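Hydrazine synthase subunit alpha (Candidatus Kuenenia stuttgartiensis, PDB 5C2V) catalyses the condensation of hydroxylamine, made in the gamma subunit, with ammonia to give hydrazine, as a diheme component of the hydrazine synthase complex. Local coordinates at residues Q245-R250 with L543-L548; P526-I531 with V539-T544. All coordinates share one frame; numbering follows the deposited sequence.

Contact 1 (Q245-R250 with L543-L548); sequences QANGSR and LTWAYL. With HEC (heme c), chain B.
Asn247 lays its amide over one face of the Trp545 indole, and the type II' beta turn it opens, Asn247 to Arg250, brings the loop between strands 239-245 and 256-262 down onto the heme-binding middle domain. These two strands belong to a four-stranded antiparallel sheet, probably a blade of the six-bladed propeller. Gly248, at the second position of the turn, takes the positive phi that suits glycine. The Asn247 CG is anti to the backbone N (chi1 -177°), which places CG over the CZ2-CE2 edge of the Trp545 ring, 3.1 Å above its plane. The amide leans over that face, its plane 33° from the ring plane. Polar partners lie beyond the pair, since Asn247 OD1 is hydrogen-bonded to Arg503 NH1 and Trp545 NE1 to Glu178 OE2.

Leu543 fills the next place along the contact. Its CD2 meets Asn247 ND2 at 3.8 Å. On the Arg250 side, Leu543 CB packs against Arg250 CG, and Leu543 O approaches Arg250 CD at 3.3 Å. Arg250 thus runs over Leu543 to a heme propionate; the distance from NH1 to the propionate atom O2D, which sits at the guanidinium edge near its plane, is 2.5 Å in the model. Two weak bonds, NE to Gln245 O and NH2 to Asn275 O, may help steady the guanidinium.

Thr544 runs alongside Gln245, both side chains heading in one direction. Thr544 OG1 donates to Gln245 OE1 over 2.7 Å, arriving from above the carbonyl plane, 49° out of it, and the same OG1 packs 3.5 Å from heme CAA.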
loop_
_atom_site.group_PDB
_atom_site.type_symbol
_atom_site.label_atom_id
_atom_site.label_comp_id
_atom_site.label_asym_id
_atom_site.label_seq_id
_atom_site.Cartn_x
_atom_site.Cartn_y
_atom_site.Cartn_z
ATOM N N GLN D 245 1.970 9.175 -14.594
ATOM C CA GLN D 245 0.861 9.870 -13.965
ATOM C C GLN D 245 1.265 10.205 -12.537
ATOM O O GLN D 245 1.218 9.360 -11.634
ATOM C CB GLN D 245 -0.401 9.006 -13.999
ATOM C CG GLN D 245 -0.770 8.508 -15.393
ATOM C CD GLN D 245 -1.319 9.608 -16.282
ATOM O OE1 GLN D 245 -2.096 10.452 -15.838
ATOM N NE2 GLN D 245 -0.907 9.607 -17.545
ATOM N N ALA D 246 1.686 11.455 -12.365
ATOM C CA ALA D 246 2.116 11.999 -11.083
ATOM C C ALA D 246 1.139 12.980 -10.433
ATOM O O ALA D 246 1.442 13.507 -9.362
ATOM C CB ALA D 246 3.478 12.662 -11.243
ATOM N N ASN D 247 -0.004 13.242 -11.068
ATOM C CA ASN D 247 -0.797 14.433 -10.735
ATOM C C ASN D 247 -1.139 14.536 -9.254
ATOM O O ASN D 247 -1.786 13.660 -8.691
ATOM C CB ASN D 247 -2.092 14.457 -11.558
ATOM C CG ASN D 247 -2.922 15.714 -11.319
ATOM O OD1 ASN D 247 -2.432 16.706 -10.777
ATOM N ND2 ASN D 247 -4.185 15.673 -11.726
ATOM N N GLY D 248 -0.725 15.643 -8.646
ATOM C CA GLY D 248 -0.913 15.871 -7.227
ATOM C C GLY D 248 -0.414 14.766 -6.311
ATOM O O GLY D 248 0.696 14.255 -6.464
ATOM N N SER D 249 -1.265 14.396 -5.360
ATOM C CA SER D 249 -0.944 13.426 -4.317
ATOM C C SER D 249 -1.285 12.002 -4.751
ATOM O O SER D 249 -1.273 11.077 -3.940
ATOM C CB SER D 249 -1.678 13.776 -3.020
ATOM O OG SER D 249 -3.082 13.718 -3.196
ATOM N N ARG D 250 -1.620 11.853 -6.030
ATOM C CA ARG D 250 -2.053 10.581 -6.605
ATOM C C ARG D 250 -1.140 9.401 -6.287
ATOM O O ARG D 250 0.085 9.528 -6.289
ATOM C CB ARG D 250 -2.160 10.715 -8.125
ATOM C CG ARG D 250 -2.922 9.597 -8.796
ATOM C CD ARG D 250 -2.728 9.613 -10.302
ATOM N NE ARG D 250 -1.868 8.520 -10.745
ATOM C CZ ARG D 250 -2.279 7.265 -10.897
ATOM N NH1 ARG D 250 -3.540 6.945 -10.642
ATOM N NH2 ARG D 250 -1.432 6.329 -11.304
ATOM N N LEU D 543 -7.750 12.105 -11.093
ATOM C CA LEU D 543 -6.359 12.514 -11.019
ATOM C C LEU D 543 -5.587 11.868 -12.152
ATOM O O LEU D 543 -5.270 10.678 -12.120
ATOM C CB LEU D 543 -5.758 12.142 -9.662
ATOM C CG LEU D 543 -6.321 12.920 -8.470
ATOM C CD1 LEU D 543 -5.785 12.364 -7.161
ATOM C CD2 LEU D 543 -6.006 14.405 -8.591
ATOM N N THR D 544 -5.270 12.700 -13.135
ATOM C CA THR D 544 -4.683 12.289 -14.400
ATOM C C THR D 544 -4.618 13.533 -15.265
ATOM O O THR D 544 -5.093 14.596 -14.861
ATOM C CB THR D 544 -5.503 11.196 -15.111
ATOM O OG1 THR D 544 -4.743 10.652 -16.196
ATOM C CG2 THR D 544 -6.811 11.768 -15.637
ATOM N N TRP D 545 -4.038 13.413 -16.452
ATOM C CA TRP D 545 -4.033 14.539 -17.372
ATOM C C TRP D 545 -4.670 14.169 -18.705
ATOM O O TRP D 545 -4.166 13.325 -19.447
ATOM C CB TRP D 545 -2.610 15.057 -17.568
ATOM C CG TRP D 545 -2.045 15.616 -16.299
ATOM C CD1 TRP D 545 -1.042 15.085 -15.542
ATOM C CD2 TRP D 545 -2.480 16.797 -15.618
ATOM N NE1 TRP D 545 -0.813 15.875 -14.440
ATOM C CE2 TRP D 545 -1.684 16.931 -14.463
ATOM C CE3 TRP D 545 -3.461 17.761 -15.877
ATOM C CZ2 TRP D 545 -1.837 17.989 -13.570
ATOM C CZ3 TRP D 545 -3.612 18.810 -14.988
ATOM C CH2 TRP D 545 -2.805 18.914 -13.848
ATOM N N ALA D 546 -5.795 14.816 -18.989
ATOM C CA ALA D 546 -6.553 14.575 -20.207
ATOM C C ALA D 546 -6.342 15.727 -21.177
ATOM O O ALA D 546 -6.092 16.857 -20.763
ATOM C CB ALA D 546 -8.031 14.400 -19.894
ATOM N N TYR D 547 -6.409 15.429 -22.468
ATOM C CA TYR D 547 -6.211 16.448 -23.488
ATOM C C TYR D 547 -7.076 16.180 -24.712
ATOM O O TYR D 547 -7.249 15.035 -25.127
ATOM C CB TYR D 547 -4.735 16.522 -23.886
ATOM C CG TYR D 547 -4.115 15.172 -24.166
ATOM C CD1 TYR D 547 -3.544 14.423 -23.145
ATOM C CD2 TYR D 547 -4.105 14.645 -25.449
ATOM C CE1 TYR D 547 -2.979 13.188 -23.396
ATOM C CE2 TYR D 547 -3.541 13.411 -25.710
ATOM C CZ TYR D 547 -2.980 12.688 -24.680
ATOM O OH TYR D 547 -2.417 11.457 -24.934
ATOM N N LEU D 548 -7.619 17.247 -25.283
ATOM C CA LEU D 548 -8.427 17.140 -26.489
ATOM C C LEU D 548 -7.709 17.776 -27.668
ATOM O O LEU D 548 -7.145 18.862 -27.546
ATOM C CB LEU D 548 -9.792 17.804 -26.287
ATOM C CG LEU D 548 -10.737 17.203 -25.246
ATOM C CD1 LEU D 548 -11.937 18.114 -25.032
ATOM C CD2 LEU D 548 -11.187 15.811 -25.664
HETATM FE FE HEC B . -11.409 9.334 -15.693
HETATM C CHA HEC B . -8.488 8.048 -14.373
HETATM C CHB HEC B . -10.031 9.198 -18.829
HETATM C CHC HEC B . -14.154 10.984 -16.984
HETATM C CHD HEC B . -12.713 9.683 -12.541
HETATM N NA HEC B . -9.603 8.732 -16.456
HETATM C C1A HEC B . -8.533 8.241 -15.735
HETATM C C2A HEC B . -7.457 7.959 -16.660
HETATM C C3A HEC B . -7.875 8.276 -17.888
HETATM C C4A HEC B . -9.236 8.769 -17.787
HETATM C CMA HEC B . -7.061 8.142 -19.193
HETATM C CAA HEC B . -6.071 7.396 -16.274
HETATM C CBA HEC B . -6.030 5.892 -16.524
HETATM C CGA HEC B . -6.942 5.164 -15.570
HETATM O O1A HEC B . -7.747 4.316 -16.035
HETATM O O2A HEC B . -6.872 5.430 -14.343
HETATM N NB HEC B . -11.935 10.100 -17.556
HETATM C C1B HEC B . -11.321 9.669 -18.719
HETATM C C2B HEC B . -12.280 9.793 -19.799
HETATM C C3B HEC B . -13.413 10.289 -19.300
HETATM C C4B HEC B . -13.224 10.492 -17.875
HETATM C CMB HEC B . -12.029 9.426 -21.277
HETATM C CAB HEC B . -14.696 10.575 -20.114
HETATM C CBB HEC B . -14.968 12.096 -20.147
HETATM N NC HEC B . -13.147 10.132 -14.914
HETATM C C1C HEC B . -14.092 10.860 -15.613
HETATM C C2C HEC B . -15.058 11.371 -14.662
HETATM C C3C HEC B . -14.600 11.105 -13.435
HETATM C C4C HEC B . -13.427 10.260 -13.568
HETATM C CMC HEC B . -16.204 12.352 -14.993
HETATM C CAC HEC B . -15.285 11.518 -12.114
HETATM C CBC HEC B . -14.384 12.520 -11.360
HETATM N ND HEC B . -10.705 8.938 -13.758
HETATM C C1D HEC B . -11.450 9.145 -12.602
HETATM C C2D HEC B . -10.685 8.706 -11.458
HETATM C C3D HEC B . -9.363 8.189 -12.036
HETATM C C4D HEC B . -9.466 8.378 -13.463
HETATM C CMD HEC B . -11.122 8.745 -9.978
HETATM C CAD HEC B . -8.161 7.601 -11.268
HETATM C CBD HEC B . -7.549 8.698 -10.405
HETATM C CGD HEC B . -6.394 8.138 -9.622
HETATM O O1D HEC B . -5.900 8.851 -8.714
HETATM O O2D HEC B . -5.977 6.982 -9.897
#

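Contact 2 (P526-I531 with V539-T544); sequences PYYMQI and VQTALT. With HEC (heme c), chain B.
Thr541 OG1 is hydrogen-bonded to both Ser711 OG and Ser538 OG, and Gln530 NE2 lies 2.9 Å from it. Gln530 runs beside Thr541, its chain extended beyond CG, and CG rests 3.7 Å from Thr541 CG2. The amide's bonds go elsewhere: OE1 to Arg463 NH1, NE2 to Asp762 O. Gln530 and Thr541 form an antiparallel non-hydrogen-bonded pair of the beta hairpin 527-532/538-541, which supplies two of the four strands of an antiparallel sheet, with 538-541 at its edge within this chain. Ala542 N to Met529 O (3.1 Å) and a weak bond from Ile531 N to Gln540 O flank that pair; Val539 N to Ile531 O follows beyond. Tyr528 sets its CB against Ala542 O and its CE1 against Thr541 CG2, while its OH reaches Arg503 NH1.

Met529 and Ala542 pack on each other and on one face of the heme. Met529 CG sits between the backbone N and the carbonyl carbon (chi1 57°), and the bent chain beyond brings SD 3.5 Å from heme CHC. Ala542 CB packs 3.5 Å from heme C1D. Ile531 CD1 meets Gln540 CB at 3.7 Å; Gln540 NE2, bonded to His448 O, touches heme CMD.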
loop_
_atom_site.group_PDB
_atom_site.type_symbol
_atom_site.label_atom_id
_atom_site.label_comp_id
_atom_site.label_asym_id
_atom_site.label_seq_id
_atom_site.Cartn_x
_atom_site.Cartn_y
_atom_site.Cartn_z
ATOM N N PRO D 526 -3.531 20.447 -20.993
ATOM C CA PRO D 526 -3.800 19.423 -19.975
ATOM C C PRO D 526 -4.911 19.839 -19.013
ATOM O O PRO D 526 -4.944 20.990 -18.576
ATOM C CB PRO D 526 -2.459 19.298 -19.246
ATOM C CG PRO D 526 -1.819 20.634 -19.420
ATOM C CD PRO D 526 -2.226 21.102 -20.788
ATOM N N TYR D 527 -5.805 18.910 -18.683
ATOM C CA TYR D 527 -6.928 19.217 -17.803
ATOM C C TYR D 527 -7.495 17.973 -17.122
ATOM O O TYR D 527 -7.222 16.848 -17.538
ATOM C CB TYR D 527 -8.041 19.926 -18.582
ATOM C CG TYR D 527 -8.903 19.001 -19.416
ATOM C CD1 TYR D 527 -8.497 18.594 -20.678
ATOM C CD2 TYR D 527 -10.126 18.541 -18.941
ATOM C CE1 TYR D 527 -9.278 17.745 -21.443
ATOM C CE2 TYR D 527 -10.915 17.694 -19.698
ATOM C CZ TYR D 527 -10.486 17.301 -20.949
ATOM O OH TYR D 527 -11.268 16.460 -21.708
ATOM N N TYR D 528 -8.280 18.189 -16.070
ATOM C CA TYR D 528 -9.048 17.112 -15.451
ATOM C C TYR D 528 -10.343 17.656 -14.846
ATOM O O TYR D 528 -10.607 18.858 -14.907
ATOM C CB TYR D 528 -8.216 16.380 -14.393
ATOM C CG TYR D 528 -7.793 17.227 -13.215
ATOM C CD1 TYR D 528 -8.545 17.254 -12.048
ATOM C CD2 TYR D 528 -6.630 17.986 -13.263
ATOM C CE1 TYR D 528 -8.159 18.021 -10.966
ATOM C CE2 TYR D 528 -6.236 18.755 -12.185
ATOM C CZ TYR D 528 -7.004 18.769 -11.039
ATOM O OH TYR D 528 -6.616 19.534 -9.963
ATOM N N MET D 529 -11.145 16.772 -14.259
ATOM C CA MET D 529 -12.494 17.134 -13.833
ATOM C C MET D 529 -12.814 16.722 -12.397
ATOM O O MET D 529 -12.180 15.827 -11.838
ATOM C CB MET D 529 -13.519 16.509 -14.780
ATOM C CG MET D 529 -13.409 14.994 -14.884
ATOM S SD MET D 529 -13.495 14.409 -16.585
ATOM C CE MET D 529 -12.008 15.145 -17.259
ATOM N N GLN D 530 -13.808 17.386 -11.813
ATOM C CA GLN D 530 -14.295 17.056 -10.477
ATOM C C GLN D 530 -15.819 17.097 -10.423
ATOM O O GLN D 530 -16.423 18.115 -10.751
ATOM C CB GLN D 530 -13.726 18.022 -9.435
ATOM C CG GLN D 530 -12.242 17.877 -9.168
ATOM C CD GLN D 530 -11.749 18.869 -8.133
ATOM O OE1 GLN D 530 -12.281 19.972 -8.013
ATOM N NE2 GLN D 530 -10.732 18.477 -7.374
ATOM N N ILE D 531 -16.442 16.002 -9.999
ATOM C CA ILE D 531 -17.891 15.986 -9.822
ATOM C C ILE D 531 -18.261 16.711 -8.526
ATOM O O ILE D 531 -17.590 16.558 -7.505
ATOM C CB ILE D 531 -18.454 14.549 -9.817
ATOM C CG1 ILE D 531 -17.811 13.710 -8.710
ATOM C CG2 ILE D 531 -18.230 13.889 -11.170
ATOM C CD1 ILE D 531 -18.332 12.289 -8.644
ATOM N N VAL D 539 -16.790 15.746 -4.756
ATOM C CA VAL D 539 -16.999 14.442 -4.142
ATOM C C VAL D 539 -15.903 13.475 -4.576
ATOM O O VAL D 539 -15.393 12.689 -3.776
ATOM C CB VAL D 539 -18.381 13.861 -4.510
ATOM C CG1 VAL D 539 -18.576 12.495 -3.868
ATOM C CG2 VAL D 539 -19.485 14.816 -4.080
ATOM N N GLN D 540 -15.546 13.543 -5.854
ATOM C CA GLN D 540 -14.509 12.687 -6.412
ATOM C C GLN D 540 -13.696 13.454 -7.450
ATOM O O GLN D 540 -14.248 14.202 -8.258
ATOM C CB GLN D 540 -15.130 11.433 -7.033
ATOM C CG GLN D 540 -14.135 10.359 -7.442
ATOM C CD GLN D 540 -14.820 9.072 -7.867
ATOM O OE1 GLN D 540 -16.047 8.978 -7.860
ATOM N NE2 GLN D 540 -14.028 8.071 -8.237
ATOM N N THR D 541 -12.384 13.263 -7.424
ATOM C CA THR D 541 -11.494 13.955 -8.346
ATOM C C THR D 541 -10.840 12.959 -9.291
ATOM O O THR D 541 -10.385 11.896 -8.868
ATOM C CB THR D 541 -10.403 14.745 -7.591
ATOM O OG1 THR D 541 -11.018 15.675 -6.690
ATOM C CG2 THR D 541 -9.514 15.507 -8.565
ATOM N N ALA D 542 -10.790 13.301 -10.573
ATOM C CA ALA D 542 -10.101 12.457 -11.533
ATOM C C ALA D 542 -8.662 12.924 -11.607
ATOM O O ALA D 542 -8.376 14.002 -12.128
ATOM C CB ALA D 542 -10.764 12.528 -12.896
ATOM N N LEU D 543 -7.750 12.105 -11.093
ATOM C CA LEU D 543 -6.359 12.514 -11.019
ATOM C C LEU D 543 -5.587 11.868 -12.152
ATOM O O LEU D 543 -5.270 10.678 -12.120
ATOM C CB LEU D 543 -5.758 12.142 -9.662
ATOM C CG LEU D 543 -6.321 12.920 -8.470
ATOM C CD1 LEU D 543 -5.785 12.364 -7.161
ATOM C CD2 LEU D 543 -6.006 14.405 -8.591
ATOM N N THR D 544 -5.270 12.700 -13.135
ATOM C CA THR D 544 -4.683 12.289 -14.400
ATOM C C THR D 544 -4.618 13.533 -15.265
ATOM O O THR D 544 -5.093 14.596 -14.861
ATOM C CB THR D 544 -5.503 11.196 -15.111
ATOM O OG1 THR D 544 -4.743 10.652 -16.196
ATOM C CG2 THR D 544 -6.811 11.768 -15.637
HETATM FE FE HEC B . -11.409 9.334 -15.693
HETATM C CHA HEC B . -8.488 8.048 -14.373
HETATM C CHB HEC B . -10.031 9.198 -18.829
HETATM C CHC HEC B . -14.154 10.984 -16.984
HETATM C CHD HEC B . -12.713 9.683 -12.541
HETATM N NA HEC B . -9.603 8.732 -16.456
HETATM C C1A HEC B . -8.533 8.241 -15.735
HETATM C C2A HEC B . -7.457 7.959 -16.660
HETATM C C3A HEC B . -7.875 8.276 -17.888
HETATM C C4A HEC B . -9.236 8.769 -17.787
HETATM C CMA HEC B . -7.061 8.142 -19.193
HETATM C CAA HEC B . -6.071 7.396 -16.274
HETATM C CBA HEC B . -6.030 5.892 -16.524
HETATM C CGA HEC B . -6.942 5.164 -15.570
HETATM O O1A HEC B . -7.747 4.316 -16.035
HETATM O O2A HEC B . -6.872 5.430 -14.343
HETATM N NB HEC B . -11.935 10.100 -17.556
HETATM C C1B HEC B . -11.321 9.669 -18.719
HETATM C C2B HEC B . -12.280 9.793 -19.799
HETATM C C3B HEC B . -13.413 10.289 -19.300
HETATM C C4B HEC B . -13.224 10.492 -17.875
HETATM C CMB HEC B . -12.029 9.426 -21.277
HETATM C CAB HEC B . -14.696 10.575 -20.114
HETATM C CBB HEC B . -14.968 12.096 -20.147
HETATM N NC HEC B . -13.147 10.132 -14.914
HETATM C C1C HEC B . -14.092 10.860 -15.613
HETATM C C2C HEC B . -15.058 11.371 -14.662
HETATM C C3C HEC B . -14.600 11.105 -13.435
HETATM C C4C HEC B . -13.427 10.260 -13.568
HETATM C CMC HEC B . -16.204 12.352 -14.993
HETATM C CAC HEC B . -15.285 11.518 -12.114
HETATM C CBC HEC B . -14.384 12.520 -11.360
HETATM N ND HEC B . -10.705 8.938 -13.758
HETATM C C1D HEC B . -11.450 9.145 -12.602
HETATM C C2D HEC B . -10.685 8.706 -11.458
HETATM C C3D HEC B . -9.363 8.189 -12.036
HETATM C C4D HEC B . -9.466 8.378 -13.463
HETATM C CMD HEC B . -11.122 8.745 -9.978
HETATM C CAD HEC B . -8.161 7.601 -11.268
HETATM C CBD HEC B . -7.549 8.698 -10.405
HETATM C CGD HEC B . -6.394 8.138 -9.622
HETATM O O1D HEC B . -5.900 8.851 -8.714
HETATM O O2D HEC B . -5.977 6.982 -9.897
#

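Contacts 1 and 2, with centres about 8 Å apart, share Leu543 and Thr544, where the chain leaves the hairpin and runs on past the turn 247-250. Two further ties join them: Ala546 N probably bonds to Tyr527 O at 2.9 Å, and the rings of Trp545 and Tyr528 meet edge-to-face, with CZ3 of Trp545 3.6 Å from CD2 of Tyr528. Arg503 NH1 bridges both, serving Asn247 OD1 and Tyr528 OH. Both line the pocket of the pentacoordinated heme c, whose iron has Tyr564 as axial ligand. In contact 1 the Arg250 side chain is about 5 Å from the bound zinc ion. In contact 2 Ala542 CB lies 4.3 Å from FE of the heme.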